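Local coordinates for glycosaminoglycan xylosylkinase (PDB 5XOM), which probably phosphorylates xylose in the linkage region of proteoglycan glycosaminoglycan chains, as a secretory-pathway kinase of the Fam20 family, at residues I47-V52 with L74-S79; F98-P103 with V154-N159; G257-D262 with Y283-N288; I264-F269 with S290-L295; K345-D350 with P354-D359. One frame throughout, in Å; residues are numbered along the deposited sequence.

Interaction 1 of 5, residues I47-V52 with L74-S79; sequences IHAWDV and LKAMSS
Ala49 and Ala76 face each other where two helices meet. Their CB atoms meet at 3.5 Å, Ala49 CB to Ala76 CB. With no longer branch on either residue, the backbones come close here: Ala49 CA and Ala76 CA are 6.4 Å apart.

The remaining apolar contacts come from Trp50. The six-membered end of its indole reaches the start of the last turn of the other helix. Trp50 CH2 lies 3.7 Å from Ala76 CB, and Trp50 CZ3 lies 4.1 Å from Met77 CG. The indole leaves beside its own backbone N (chi1 -55°), which lets its far end reach across although its CB does not point there. The Met77 chain passes the indole with CG and then bends at chi3 (68°); its SD and CE lie farther from the ring.

No hydrogen bond crosses between the two segments. The polar bonds act within or around them. His48 is the N-cap of helix 49-56, where its ND1 accepts from Trp50 N at 3.0 Å. His48 CE1 also sits over one face of the indole, toward its rim. The indole rotation is further fixed by Trp50 NE1, which bonds to Asp101 O.

Helix 49-56 thus packs against helix 67-79. Strand 153-159 lies next to this pair. The second subunit packs on Leu74 and Lys75.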
# COMPACT_ATOMS: atom_id res chain seq x y z
N ILE A 47 -7.06 11.29 -5.44
CA ILE A 47 -7.76 10.62 -4.34
C ILE A 47 -7.61 11.50 -3.10
O ILE A 47 -6.50 11.91 -2.76
CB ILE A 47 -7.18 9.22 -4.07
CG1 ILE A 47 -7.11 8.41 -5.37
CG2 ILE A 47 -8.02 8.49 -3.00
CD1 ILE A 47 -6.43 7.06 -5.22
N HIS A 48 -8.73 11.80 -2.43
CA HIS A 48 -8.65 12.62 -1.24
C HIS A 48 -8.31 11.79 -0.01
O HIS A 48 -8.75 10.64 0.12
CB HIS A 48 -9.93 13.40 -0.99
CG HIS A 48 -9.77 14.48 0.04
ND1 HIS A 48 -9.92 14.25 1.39
CD2 HIS A 48 -9.41 15.78 -0.08
CE1 HIS A 48 -9.70 15.37 2.06
NE2 HIS A 48 -9.38 16.31 1.19
N ALA A 49 -7.53 12.38 0.89
CA ALA A 49 -7.03 11.66 2.06
C ALA A 49 -8.16 11.10 2.93
O ALA A 49 -8.03 10.00 3.48
CB ALA A 49 -6.13 12.57 2.88
N TRP A 50 -9.26 11.83 3.08
CA TRP A 50 -10.31 11.30 3.95
C TRP A 50 -10.94 10.05 3.36
O TRP A 50 -11.38 9.18 4.11
CB TRP A 50 -11.38 12.35 4.24
CG TRP A 50 -10.92 13.67 4.83
CD1 TRP A 50 -11.55 14.88 4.70
CD2 TRP A 50 -9.75 13.92 5.64
NE1 TRP A 50 -10.85 15.86 5.37
CE2 TRP A 50 -9.74 15.30 5.95
CE3 TRP A 50 -8.71 13.12 6.14
CZ2 TRP A 50 -8.75 15.89 6.73
CZ3 TRP A 50 -7.72 13.71 6.90
CH2 TRP A 50 -7.75 15.08 7.19
N ASP A 51 -10.94 9.92 2.03
CA ASP A 51 -11.40 8.68 1.42
C ASP A 51 -10.40 7.55 1.64
O ASP A 51 -10.79 6.39 1.83
CB ASP A 51 -11.67 8.89 -0.07
CG ASP A 51 -12.91 9.73 -0.32
OD1 ASP A 51 -13.92 9.57 0.41
OD2 ASP A 51 -12.89 10.54 -1.27
N VAL A 52 -9.10 7.87 1.59
CA VAL A 52 -8.08 6.87 1.91
C VAL A 52 -8.30 6.32 3.31
O VAL A 52 -8.18 5.11 3.54
CB VAL A 52 -6.67 7.48 1.75
CG1 VAL A 52 -5.61 6.47 2.17
CG2 VAL A 52 -6.45 7.93 0.31
N LEU A 74 -1.80 11.38 7.23
CA LEU A 74 -1.13 12.21 8.24
C LEU A 74 -0.84 13.61 7.71
O LEU A 74 -1.02 14.60 8.43
CB LEU A 74 0.17 11.53 8.69
CG LEU A 74 0.04 10.16 9.36
CD1 LEU A 74 1.42 9.66 9.82
CD2 LEU A 74 -0.92 10.24 10.55
N LYS A 75 -0.40 13.71 6.46
CA LYS A 75 -0.13 15.03 5.88
C LYS A 75 -1.40 15.88 5.84
O LYS A 75 -1.36 17.08 6.12
CB LYS A 75 0.44 14.87 4.47
CG LYS A 75 0.83 16.18 3.79
CD LYS A 75 1.40 15.90 2.40
CE LYS A 75 1.77 17.17 1.68
NZ LYS A 75 2.81 17.91 2.43
N ALA A 76 -2.54 15.27 5.50
CA ALA A 76 -3.78 16.03 5.47
C ALA A 76 -4.19 16.47 6.87
O ALA A 76 -4.65 17.60 7.05
CB ALA A 76 -4.89 15.20 4.83
N MET A 77 -4.06 15.59 7.86
CA MET A 77 -4.33 15.98 9.25
C MET A 77 -3.43 17.13 9.67
O MET A 77 -3.85 18.02 10.42
CB MET A 77 -4.14 14.79 10.20
CG MET A 77 -5.11 13.63 10.00
SD MET A 77 -4.52 12.16 10.86
CE MET A 77 -4.69 12.67 12.58
N SER A 78 -2.18 17.12 9.22
CA SER A 78 -1.22 18.12 9.65
C SER A 78 -1.57 19.51 9.13
O SER A 78 -1.36 20.50 9.84
CB SER A 78 0.18 17.72 9.18
OG SER A 78 1.07 18.80 9.30
N SER A 79 -2.15 19.61 7.94
CA SER A 79 -2.34 20.90 7.29
C SER A 79 -3.79 21.32 7.07
O SER A 79 -4.02 22.49 6.74
CB SER A 79 -1.61 20.92 5.94
OG SER A 79 -2.11 19.92 5.08

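Interaction 2 of 5, residues F98-P103 with V154-N159; sequences FSLDGP and VGRYIN
Phe98 and Ile158 meet over one face of the five-stranded antiparallel sheet. Their strands, 96-100 and 153-159, are not neighbours: strands 106-112 and 205-212 lie between them. Phe98 CA and Ile158 CA are 11.1 Å apart, so side chains alone make the contact.

Phe98 CE2 touches Ile158 CD1 at 4.1 Å. The two chains run past each other in opposite directions. Ile158 reaches out with its long branch, CG1 standing beside the backbone N (chi1 -57°). Both residues also pack on Phe110 of strand 106-112, and the Phe98 ring stacks with it.

Leu100 CD2 is a looser neighbour, 4.5 Å from Arg156 NH1. The guanidinium is held by other partners. Arg156 NH1 bonds to Met77 O and Ala80 O at the end of helix 67-79, and Arg156 NH2 forms a salt bridge with Glu163.

Such an apolar layer over a five-stranded antiparallel sheet is consistent with the N-lobe of a kinase fold.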
# COMPACT_ATOMS: atom_id res chain seq x y z
N PHE A 98 -12.04 18.99 16.78
CA PHE A 98 -11.90 19.84 15.60
C PHE A 98 -12.54 19.18 14.39
O PHE A 98 -12.41 17.97 14.18
CB PHE A 98 -10.43 20.12 15.27
CG PHE A 98 -9.70 20.92 16.32
CD1 PHE A 98 -10.38 21.66 17.27
CD2 PHE A 98 -8.31 20.94 16.33
CE1 PHE A 98 -9.69 22.40 18.22
CE2 PHE A 98 -7.61 21.68 17.28
CZ PHE A 98 -8.31 22.41 18.22
N SER A 99 -13.24 19.98 13.58
CA SER A 99 -13.70 19.56 12.27
C SER A 99 -12.70 20.05 11.23
O SER A 99 -12.47 21.26 11.13
CB SER A 99 -15.09 20.12 11.98
OG SER A 99 -16.03 19.53 12.85
N LEU A 100 -12.10 19.13 10.48
CA LEU A 100 -11.16 19.50 9.44
C LEU A 100 -11.84 19.53 8.08
O LEU A 100 -12.71 18.70 7.76
CB LEU A 100 -9.96 18.56 9.39
CG LEU A 100 -9.28 18.32 10.73
CD1 LEU A 100 -8.21 17.25 10.59
CD2 LEU A 100 -8.72 19.64 11.30
N ASP A 101 -11.43 20.50 7.26
CA ASP A 101 -12.05 20.76 5.97
C ASP A 101 -11.72 19.65 4.98
O ASP A 101 -10.75 18.90 5.14
CB ASP A 101 -11.58 22.12 5.44
CG ASP A 101 -12.58 22.75 4.49
OD1 ASP A 101 -13.67 22.18 4.30
OD2 ASP A 101 -12.27 23.83 3.95
N GLY A 102 -12.54 19.57 3.94
CA GLY A 102 -12.37 18.62 2.87
C GLY A 102 -13.65 18.50 2.06
O GLY A 102 -14.65 19.15 2.38
N PRO A 103 -13.64 17.68 1.01
CA PRO A 103 -14.91 17.41 0.30
C PRO A 103 -15.99 16.93 1.24
O PRO A 103 -17.16 17.29 1.10
CB PRO A 103 -14.52 16.33 -0.73
CG PRO A 103 -13.04 16.50 -0.90
CD PRO A 103 -12.52 16.92 0.44
N VAL A 154 -1.38 12.68 14.63
CA VAL A 154 -0.34 13.61 14.20
C VAL A 154 -0.16 14.71 15.24
O VAL A 154 -1.12 15.15 15.88
CB VAL A 154 -0.66 14.22 12.81
CG1 VAL A 154 -1.59 15.43 12.94
CG2 VAL A 154 0.60 14.62 12.13
N GLY A 155 1.09 15.13 15.42
CA GLY A 155 1.37 16.32 16.20
C GLY A 155 1.14 17.57 15.38
O GLY A 155 1.27 17.58 14.16
N ARG A 156 0.77 18.65 16.07
CA ARG A 156 0.54 19.89 15.35
C ARG A 156 0.61 21.08 16.29
O ARG A 156 0.17 21.00 17.43
CB ARG A 156 -0.83 19.85 14.68
CG ARG A 156 -1.15 21.08 13.89
CD ARG A 156 -2.32 20.79 12.97
NE ARG A 156 -2.96 22.01 12.49
CZ ARG A 156 -3.95 22.02 11.61
NH1 ARG A 156 -4.44 20.89 11.09
NH2 ARG A 156 -4.48 23.18 11.22
N TYR A 157 1.15 22.19 15.78
CA TYR A 157 1.15 23.47 16.49
C TYR A 157 -0.06 24.28 16.03
O TYR A 157 -0.16 24.65 14.86
CB TYR A 157 2.44 24.24 16.22
CG TYR A 157 3.69 23.55 16.70
CD1 TYR A 157 4.05 23.54 18.04
CD2 TYR A 157 4.55 22.92 15.80
CE1 TYR A 157 5.20 22.92 18.49
CE2 TYR A 157 5.71 22.29 16.23
CZ TYR A 157 6.03 22.30 17.57
OH TYR A 157 7.18 21.68 18.00
N ILE A 158 -0.98 24.53 16.96
CA ILE A 158 -2.25 25.19 16.67
C ILE A 158 -2.16 26.65 17.10
O ILE A 158 -1.87 26.94 18.26
CB ILE A 158 -3.42 24.51 17.39
CG1 ILE A 158 -3.51 23.02 17.02
CG2 ILE A 158 -4.71 25.23 17.07
CD1 ILE A 158 -4.00 22.76 15.61
N ASN A 159 -2.42 27.57 16.17
CA ASN A 159 -2.59 28.98 16.54
C ASN A 159 -4.01 29.15 17.07
O ASN A 159 -4.97 29.23 16.30
CB ASN A 159 -2.34 29.89 15.35
CG ASN A 159 -2.48 31.37 15.71
OD1 ASN A 159 -3.38 31.77 16.46
ND2 ASN A 159 -1.60 32.18 15.16

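Interaction 3 of 5, residues G257-D262 with Y283-N288. With NAG (2-acetamido-2-deoxy-beta-D-glucopyranose), chain D.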
# COMPACT_ATOMS: atom_id res chain seq x y z
N GLY A 257 -13.64 -17.34 19.91
CA GLY A 257 -13.32 -16.22 19.06
C GLY A 257 -12.06 -15.50 19.48
O GLY A 257 -11.27 -15.98 20.30
N PRO A 258 -11.85 -14.31 18.92
CA PRO A 258 -10.58 -13.59 19.09
C PRO A 258 -10.49 -12.67 20.30
O PRO A 258 -9.45 -12.04 20.47
CB PRO A 258 -10.50 -12.78 17.79
CG PRO A 258 -11.92 -12.45 17.49
CD PRO A 258 -12.73 -13.65 17.94
N ARG A 259 -11.54 -12.56 21.13
CA ARG A 259 -11.57 -11.48 22.11
C ARG A 259 -10.44 -11.60 23.13
O ARG A 259 -9.77 -10.62 23.44
CB ARG A 259 -12.90 -11.44 22.85
CG ARG A 259 -12.97 -10.27 23.81
CD ARG A 259 -12.88 -8.92 23.09
NE ARG A 259 -13.76 -8.86 21.93
CZ ARG A 259 -15.04 -8.51 22.01
NH1 ARG A 259 -15.59 -8.19 23.18
NH2 ARG A 259 -15.78 -8.47 20.90
N LEU A 260 -10.22 -12.81 23.67
CA LEU A 260 -9.25 -12.93 24.75
C LEU A 260 -7.82 -12.79 24.23
O LEU A 260 -6.98 -12.16 24.88
CB LEU A 260 -9.43 -14.26 25.48
CG LEU A 260 -8.36 -14.59 26.52
CD1 LEU A 260 -8.52 -13.69 27.74
CD2 LEU A 260 -8.46 -16.05 26.95
N LEU A 261 -7.54 -13.33 23.04
CA LEU A 261 -6.22 -13.11 22.46
C LEU A 261 -6.00 -11.65 22.09
O LEU A 261 -4.87 -11.15 22.15
CB LEU A 261 -6.02 -14.01 21.24
CG LEU A 261 -5.87 -15.50 21.54
CD1 LEU A 261 -5.68 -16.28 20.25
CD2 LEU A 261 -4.71 -15.73 22.50
N ASP A 262 -7.07 -10.94 21.71
CA ASP A 262 -6.95 -9.50 21.50
C ASP A 262 -6.54 -8.79 22.79
O ASP A 262 -5.64 -7.94 22.78
CB ASP A 262 -8.26 -8.92 20.97
CG ASP A 262 -8.44 -9.12 19.47
OD1 ASP A 262 -7.59 -9.80 18.85
OD2 ASP A 262 -9.44 -8.61 18.92
N TYR A 283 -14.09 -1.94 20.99
CA TYR A 283 -13.90 -2.84 19.87
C TYR A 283 -14.85 -2.48 18.73
O TYR A 283 -15.90 -1.87 18.95
CB TYR A 283 -14.09 -4.31 20.29
CG TYR A 283 -15.48 -4.69 20.77
CD1 TYR A 283 -15.85 -4.50 22.10
CD2 TYR A 283 -16.40 -5.27 19.91
CE1 TYR A 283 -17.11 -4.87 22.55
CE2 TYR A 283 -17.66 -5.64 20.35
CZ TYR A 283 -18.02 -5.44 21.67
OH TYR A 283 -19.27 -5.81 22.10
N ILE A 284 -14.44 -2.84 17.51
CA ILE A 284 -15.29 -2.73 16.33
C ILE A 284 -15.81 -4.13 16.01
O ILE A 284 -15.26 -5.14 16.46
CB ILE A 284 -14.55 -2.12 15.12
CG1 ILE A 284 -13.31 -2.95 14.77
CG2 ILE A 284 -14.18 -0.66 15.40
CD1 ILE A 284 -12.61 -2.50 13.49
N GLU A 285 -16.88 -4.19 15.22
CA GLU A 285 -17.51 -5.48 14.95
C GLU A 285 -18.39 -5.37 13.72
O GLU A 285 -19.08 -4.36 13.52
CB GLU A 285 -18.32 -5.95 16.16
CG GLU A 285 -18.91 -7.35 16.02
CD GLU A 285 -19.52 -7.84 17.32
OE1 GLU A 285 -20.50 -7.22 17.77
OE2 GLU A 285 -19.03 -8.84 17.89
N ASN A 286 -18.35 -6.40 12.88
CA ASN A 286 -19.29 -6.55 11.77
C ASN A 286 -19.51 -8.04 11.55
O ASN A 286 -19.25 -8.86 12.43
CB ASN A 286 -18.79 -5.79 10.52
CG ASN A 286 -17.51 -6.37 9.94
OD1 ASN A 286 -17.08 -7.48 10.28
ND2 ASN A 286 -16.89 -5.62 9.04
N GLU A 287 -20.03 -8.40 10.37
CA GLU A 287 -20.33 -9.80 10.09
C GLU A 287 -19.10 -10.70 10.04
O GLU A 287 -19.23 -11.91 10.23
CB GLU A 287 -21.13 -9.92 8.79
CG GLU A 287 -20.33 -9.61 7.53
CD GLU A 287 -21.21 -9.53 6.29
OE1 GLU A 287 -22.45 -9.58 6.44
OE2 GLU A 287 -20.66 -9.41 5.18
N ASN A 288 -17.90 -10.16 9.79
CA ASN A 288 -16.72 -11.01 9.62
C ASN A 288 -15.88 -11.10 10.89
O ASN A 288 -14.76 -11.63 10.83
CB ASN A 288 -15.83 -10.53 8.46
CG ASN A 288 -16.54 -10.50 7.10
OD1 ASN A 288 -17.52 -11.21 6.87
ND2 ASN A 288 -16.00 -9.67 6.20
C1 NAG D . -16.37 -9.16 4.89
C2 NAG D . -16.74 -9.85 3.55
C3 NAG D . -17.30 -8.80 2.57
C4 NAG D . -18.38 -7.93 3.22
C5 NAG D . -17.89 -7.38 4.55
C6 NAG D . -18.95 -6.63 5.32
C7 NAG D . -15.70 -11.56 2.11
C8 NAG D . -14.41 -12.10 1.57
N2 NAG D . -15.59 -10.52 2.95
O3 NAG D . -17.82 -9.42 1.39
O4 NAG D . -18.70 -6.83 2.37
O5 NAG D . -17.48 -8.46 5.38
O6 NAG D . -18.51 -6.36 6.65
O7 NAG D . -16.79 -12.05 1.82
O HOH W 1 -18.42 -9.54 20.60
O HOH W 2 -18.38 -8.40 22.55
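The guanidinium of Arg259 lies over one face of the Tyr283 ring in a cation-pi contact. Arg259 CZ is 3.9 Å from the centroid of the Tyr283 ring and 6° off its normal. The planes are not parallel but 36° apart. The tilt brings one nitrogen closest: Arg259 NH2 is 3.4 Å from Tyr283 CD2. The arginine chain folds at chi2 and chi3 to present its flat end. Tyr283 CG stands between its backbone N and carbonyl carbon, the crowded position (chi1 64°), which turns the ring toward the helix.

Two waters join the edges. Water 1 donates to Glu285 OE2 and weakly accepts from Arg259 NH2. Water 2 accepts from Arg259 NH1 at 2.9 Å and is weakly bonded to Tyr283 OH. Glu285 makes no salt bridge, with Arg259 NH2 to Glu285 OE2 at 4.4 Å. Tyr281 OH and Ser290 OG also bond the guanidinium.

Helix 259-273 packs on the hairpin of strands 280-286 and 289-292, an order that fits the C-lobe of a kinase. A leucine at Tyr283, without aromatic face or hydroxyl, would probably leave Arg259 and water 2 each short of a partner.

At the hairpin end Asn286 OD1 accepts from Asn288 N at 2.8 Å, an Asx turn. Asn288 ND2 carries the first sugar of an N-glycan, bonded to NAG C1 at 1.5 Å. Asn286 ND2 comes within 3.0 Å of NAG O6.

Interaction 4 of 5, residues I264-F269 with S290-L295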
# COMPACT_ATOMS: atom_id res chain seq x y z
N ILE A 264 -4.90 -10.01 25.23
CA ILE A 264 -3.52 -10.35 25.54
C ILE A 264 -2.56 -9.56 24.66
O ILE A 264 -1.54 -9.05 25.14
CB ILE A 264 -3.32 -11.88 25.43
CG1 ILE A 264 -4.23 -12.59 26.44
CG2 ILE A 264 -1.87 -12.24 25.68
CD1 ILE A 264 -4.20 -14.12 26.37
N ASP A 265 -2.86 -9.45 23.36
CA ASP A 265 -2.12 -8.54 22.48
C ASP A 265 -2.06 -7.14 23.08
O ASP A 265 -0.99 -6.53 23.18
CB ASP A 265 -2.78 -8.46 21.10
CG ASP A 265 -2.45 -9.64 20.20
OD1 ASP A 265 -1.54 -10.42 20.52
OD2 ASP A 265 -3.11 -9.75 19.14
N THR A 266 -3.23 -6.61 23.46
CA THR A 266 -3.31 -5.23 23.93
C THR A 266 -2.64 -5.06 25.29
O THR A 266 -2.15 -3.96 25.59
CB THR A 266 -4.77 -4.78 23.95
OG1 THR A 266 -5.28 -4.79 22.61
CG2 THR A 266 -4.92 -3.37 24.53
N SER A 267 -2.59 -6.11 26.11
CA SER A 267 -1.88 -6.00 27.37
C SER A 267 -0.37 -5.89 27.15
O SER A 267 0.32 -5.19 27.90
CB SER A 267 -2.20 -7.19 28.28
OG SER A 267 -1.50 -8.35 27.87
N ILE A 268 0.14 -6.56 26.11
CA ILE A 268 1.55 -6.41 25.75
C ILE A 268 1.81 -5.00 25.25
O ILE A 268 2.79 -4.35 25.63
CB ILE A 268 1.93 -7.47 24.70
CG1 ILE A 268 1.98 -8.86 25.33
CG2 ILE A 268 3.27 -7.12 24.04
CD1 ILE A 268 2.05 -9.98 24.32
N PHE A 269 0.93 -4.49 24.38
CA PHE A 269 1.09 -3.14 23.86
C PHE A 269 0.99 -2.11 24.98
O PHE A 269 1.80 -1.19 25.05
CB PHE A 269 0.03 -2.90 22.78
CG PHE A 269 -0.07 -1.48 22.29
CD1 PHE A 269 0.82 -0.99 21.34
CD2 PHE A 269 -1.10 -0.65 22.72
CE1 PHE A 269 0.72 0.30 20.86
CE2 PHE A 269 -1.21 0.66 22.24
CZ PHE A 269 -0.30 1.13 21.31
N SER A 290 -14.62 -9.35 14.99
CA SER A 290 -14.48 -8.20 15.87
C SER A 290 -13.01 -8.02 16.24
O SER A 290 -12.19 -8.93 16.07
CB SER A 290 -15.33 -8.35 17.14
OG SER A 290 -14.76 -9.29 18.03
N MET A 291 -12.68 -6.84 16.74
CA MET A 291 -11.31 -6.55 17.16
C MET A 291 -11.29 -5.46 18.21
O MET A 291 -11.93 -4.42 18.04
CB MET A 291 -10.43 -6.14 15.98
CG MET A 291 -8.97 -5.86 16.37
SD MET A 291 -7.77 -5.80 15.02
CE MET A 291 -8.15 -4.21 14.35
N VAL A 292 -10.53 -5.69 19.29
CA VAL A 292 -10.27 -4.64 20.27
C VAL A 292 -9.28 -3.65 19.69
O VAL A 292 -8.22 -4.03 19.17
CB VAL A 292 -9.74 -5.25 21.58
CG1 VAL A 292 -9.48 -4.16 22.63
CG2 VAL A 292 -10.68 -6.33 22.09
N ILE A 293 -9.62 -2.36 19.74
CA ILE A 293 -8.81 -1.33 19.09
C ILE A 293 -8.03 -0.57 20.15
O ILE A 293 -8.44 -0.47 21.31
CB ILE A 293 -9.65 -0.38 18.21
CG1 ILE A 293 -10.75 0.31 19.02
CG2 ILE A 293 -10.22 -1.11 17.01
CD1 ILE A 293 -11.50 1.36 18.24
N HIS A 294 -6.90 -0.02 19.73
CA HIS A 294 -6.02 0.76 20.60
C HIS A 294 -6.42 2.23 20.49
O HIS A 294 -5.78 3.06 19.85
CB HIS A 294 -4.57 0.55 20.23
CG HIS A 294 -4.12 -0.90 20.41
ND1 HIS A 294 -3.02 -1.43 19.75
CD2 HIS A 294 -4.64 -1.88 21.19
CE1 HIS A 294 -2.89 -2.69 20.11
NE2 HIS A 294 -3.85 -2.98 20.98
N LEU A 295 -7.53 2.55 21.15
CA LEU A 295 -8.10 3.89 21.14
C LEU A 295 -7.91 4.52 22.52
O LEU A 295 -8.07 3.85 23.55
CB LEU A 295 -9.58 3.82 20.73
CG LEU A 295 -10.40 5.10 20.74
CD1 LEU A 295 -9.77 6.05 19.75
CD2 LEU A 295 -11.82 4.75 20.31
O HOH W 3 -6.54 -6.01 20.26
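His294 is held tightly by helix 259-273, with Phe269 over one face and Thr266 at the edge. Its ring forms an offset stack with the Phe269 ring, centroids 4.2 Å apart and planes only 3° from parallel. Phe269 CD2 lies over the centre of the imidazole, 3.6 Å from His294 ND1. Phe269 CG extends anti to the backbone N (chi1 171°), which carries the ring up to this face. At the imidazole edge, in its plane, Thr266 OG1 shares a hydrogen bond with His294 NE2 at 2.8 Å. Either atom could be the donor.

The side toward Val292 is looser. Val292 CG1 comes only to 4.2 Å from Thr266 OG1. Water 3 bridges there, 2.9 Å from Thr266 OG1, and donates to Val292 O. Thr266 OG1 is also bonded to Asp262 O, one turn earlier in the helix.

His294 ND1 reaches Asp142 OD2 on helix 132-144. An alanine at His294 would probably leave Thr266 and Asp142 without this shared partner and open a gap beside the Phe269 ring.

His294 is the centre of an inverse gamma turn after strand 289-292. A long helix packed on the hairpin that follows it in the chain is consistent with the C-lobe of a kinase fold.

Interaction 5 of 5, residues K345-D350 with P354-D359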
# COMPACT_ATOMS: atom_id res chain seq x y z
N LYS A 345 12.89 6.40 14.41
CA LYS A 345 12.99 6.78 13.00
C LYS A 345 11.63 7.18 12.44
O LYS A 345 11.54 8.12 11.64
CB LYS A 345 13.60 5.64 12.19
CG LYS A 345 15.10 5.54 12.32
CD LYS A 345 15.64 4.29 11.63
CE LYS A 345 17.15 4.18 11.78
NZ LYS A 345 17.66 2.90 11.20
N ARG A 346 10.57 6.48 12.83
CA ARG A 346 9.24 6.86 12.37
C ARG A 346 8.73 8.11 13.08
O ARG A 346 8.05 8.94 12.47
CB ARG A 346 8.25 5.72 12.59
CG ARG A 346 8.69 4.42 11.98
CD ARG A 346 7.84 3.28 12.51
NE ARG A 346 8.00 2.05 11.75
CZ ARG A 346 7.01 1.41 11.15
NH1 ARG A 346 5.77 1.87 11.23
NH2 ARG A 346 7.25 0.29 10.48
N LEU A 347 9.07 8.28 14.37
CA LEU A 347 8.61 9.47 15.08
C LEU A 347 9.28 10.72 14.54
O LEU A 347 8.71 11.81 14.66
CB LEU A 347 8.88 9.33 16.59
CG LEU A 347 8.24 8.16 17.34
CD1 LEU A 347 8.75 8.09 18.79
CD2 LEU A 347 6.71 8.20 17.29
N SER A 348 10.46 10.59 13.93
CA SER A 348 11.20 11.75 13.43
C SER A 348 10.51 12.45 12.27
O SER A 348 10.93 13.55 11.91
CB SER A 348 12.60 11.32 12.99
OG SER A 348 12.54 10.56 11.80
N ILE A 349 9.47 11.85 11.68
CA ILE A 349 8.72 12.54 10.64
C ILE A 349 7.63 13.44 11.20
O ILE A 349 7.09 14.28 10.46
CB ILE A 349 8.07 11.54 9.66
CG1 ILE A 349 6.83 10.92 10.30
CG2 ILE A 349 9.06 10.43 9.27
CD1 ILE A 349 6.22 9.79 9.52
N ASP A 350 7.30 13.32 12.51
CA ASP A 350 6.14 14.06 12.99
C ASP A 350 6.51 15.51 13.26
O ASP A 350 7.65 15.80 13.66
CB ASP A 350 5.57 13.39 14.25
CG ASP A 350 4.36 14.12 14.81
OD1 ASP A 350 3.24 13.62 14.58
OD2 ASP A 350 4.52 15.17 15.47
N PRO A 354 11.21 16.15 18.76
CA PRO A 354 11.17 14.84 19.46
C PRO A 354 9.86 14.52 20.17
O PRO A 354 9.27 15.39 20.81
CB PRO A 354 12.32 14.94 20.48
CG PRO A 354 13.04 16.20 20.22
CD PRO A 354 12.28 17.04 19.25
N ILE A 355 9.44 13.27 20.05
CA ILE A 355 8.19 12.80 20.66
C ILE A 355 8.44 12.18 22.02
O ILE A 355 7.67 12.41 22.97
CB ILE A 355 7.50 11.80 19.71
CG1 ILE A 355 7.25 12.44 18.33
CG2 ILE A 355 6.21 11.28 20.32
CD1 ILE A 355 6.46 13.72 18.38
N LEU A 356 9.50 11.39 22.15
CA LEU A 356 9.86 10.74 23.40
C LEU A 356 11.30 11.06 23.76
O LEU A 356 12.15 11.23 22.88
CB LEU A 356 9.71 9.20 23.32
CG LEU A 356 8.33 8.59 23.06
CD1 LEU A 356 8.46 7.09 22.77
CD2 LEU A 356 7.43 8.85 24.24
N THR A 357 11.57 11.14 25.06
CA THR A 357 12.95 11.22 25.52
C THR A 357 13.64 9.88 25.30
O THR A 357 13.00 8.83 25.18
CB THR A 357 13.02 11.57 27.00
OG1 THR A 357 12.35 10.55 27.76
CG2 THR A 357 12.36 12.92 27.28
N SER A 358 14.97 9.92 25.27
CA SER A 358 15.71 8.68 25.09
C SER A 358 15.48 7.71 26.25
O SER A 358 15.62 6.49 26.05
CB SER A 358 17.21 8.97 24.94
OG SER A 358 17.69 9.70 26.05
N ASP A 359 15.10 8.21 27.43
CA ASP A 359 14.81 7.31 28.54
C ASP A 359 13.53 6.51 28.31
O ASP A 359 13.46 5.33 28.69
CB ASP A 359 14.70 8.10 29.86
CG ASP A 359 16.03 8.70 30.31
OD1 ASP A 359 17.08 8.07 30.10
OD2 ASP A 359 16.02 9.77 30.96
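The carboxylate of Asp350 is the flat group, and Ile355 lies to one side of it. Ile355 CD1 stands out of the carboxylate plane, 3.8 Å from Asp350 OD2. The two side chains cross at about a right angle. Both carboxylate oxygens are held by backbone N-H groups: Asp350 OD1 accepts from Gly155 N, and Asp350 OD2 accepts from Ile352 N. This fixes the rotation of the group. Asp350 CG lies anti to the backbone N (chi1 179°), which points the carboxylate toward strand 153-159.

The segments flank a short connection between helix 339-347 and helix 358-382, in a helical region consistent with the C-lobe of a kinase fold. A type I beta turn from Leu347 to Asp350 ends the first part, with Asp350 N bonded to Leu347 O at 3.0 Å. Pro354, after a cis peptide bond, starts the second. Thr357 N-caps helix 358-382 through a weak bond from His360 N to its OG1.

Leu347 CB meets Ile355 CG1 at 3.9 Å. Leu347 CD1 is 4.0 Å from Ile355 CB. The same methyl meets one of Leu356, Leu347 CD1 to Leu356 CD1 at 4.1 Å. Leu347 also packs on His140, and Asp350 on Ile136, both of helix 132-144.

How the interactions relate
Interactions 1 and 2 adjoin, with centres about 10 Å apart. They are joined by Met77 O to Arg156 NH1 at 3.0 Å and Trp50 NE1 to Asp101 O at 3.1 Å. Interaction 5 meets interaction 2 through Gly155 N to Asp350 OD1 at 2.8 Å. Interactions 3 and 4 share helix 259-273 and one sheet, and touch through Asp262 OD2 to Val292 N at 3.1 Å. Interaction 3 alone holds a glycan, attached at Asn288. Interactions 3 and 5 lie on opposite sides of the chain's centre, with centres about 32 Å apart. Interactions 1 and 4 do not touch; their nearest atoms are about 11 Å apart.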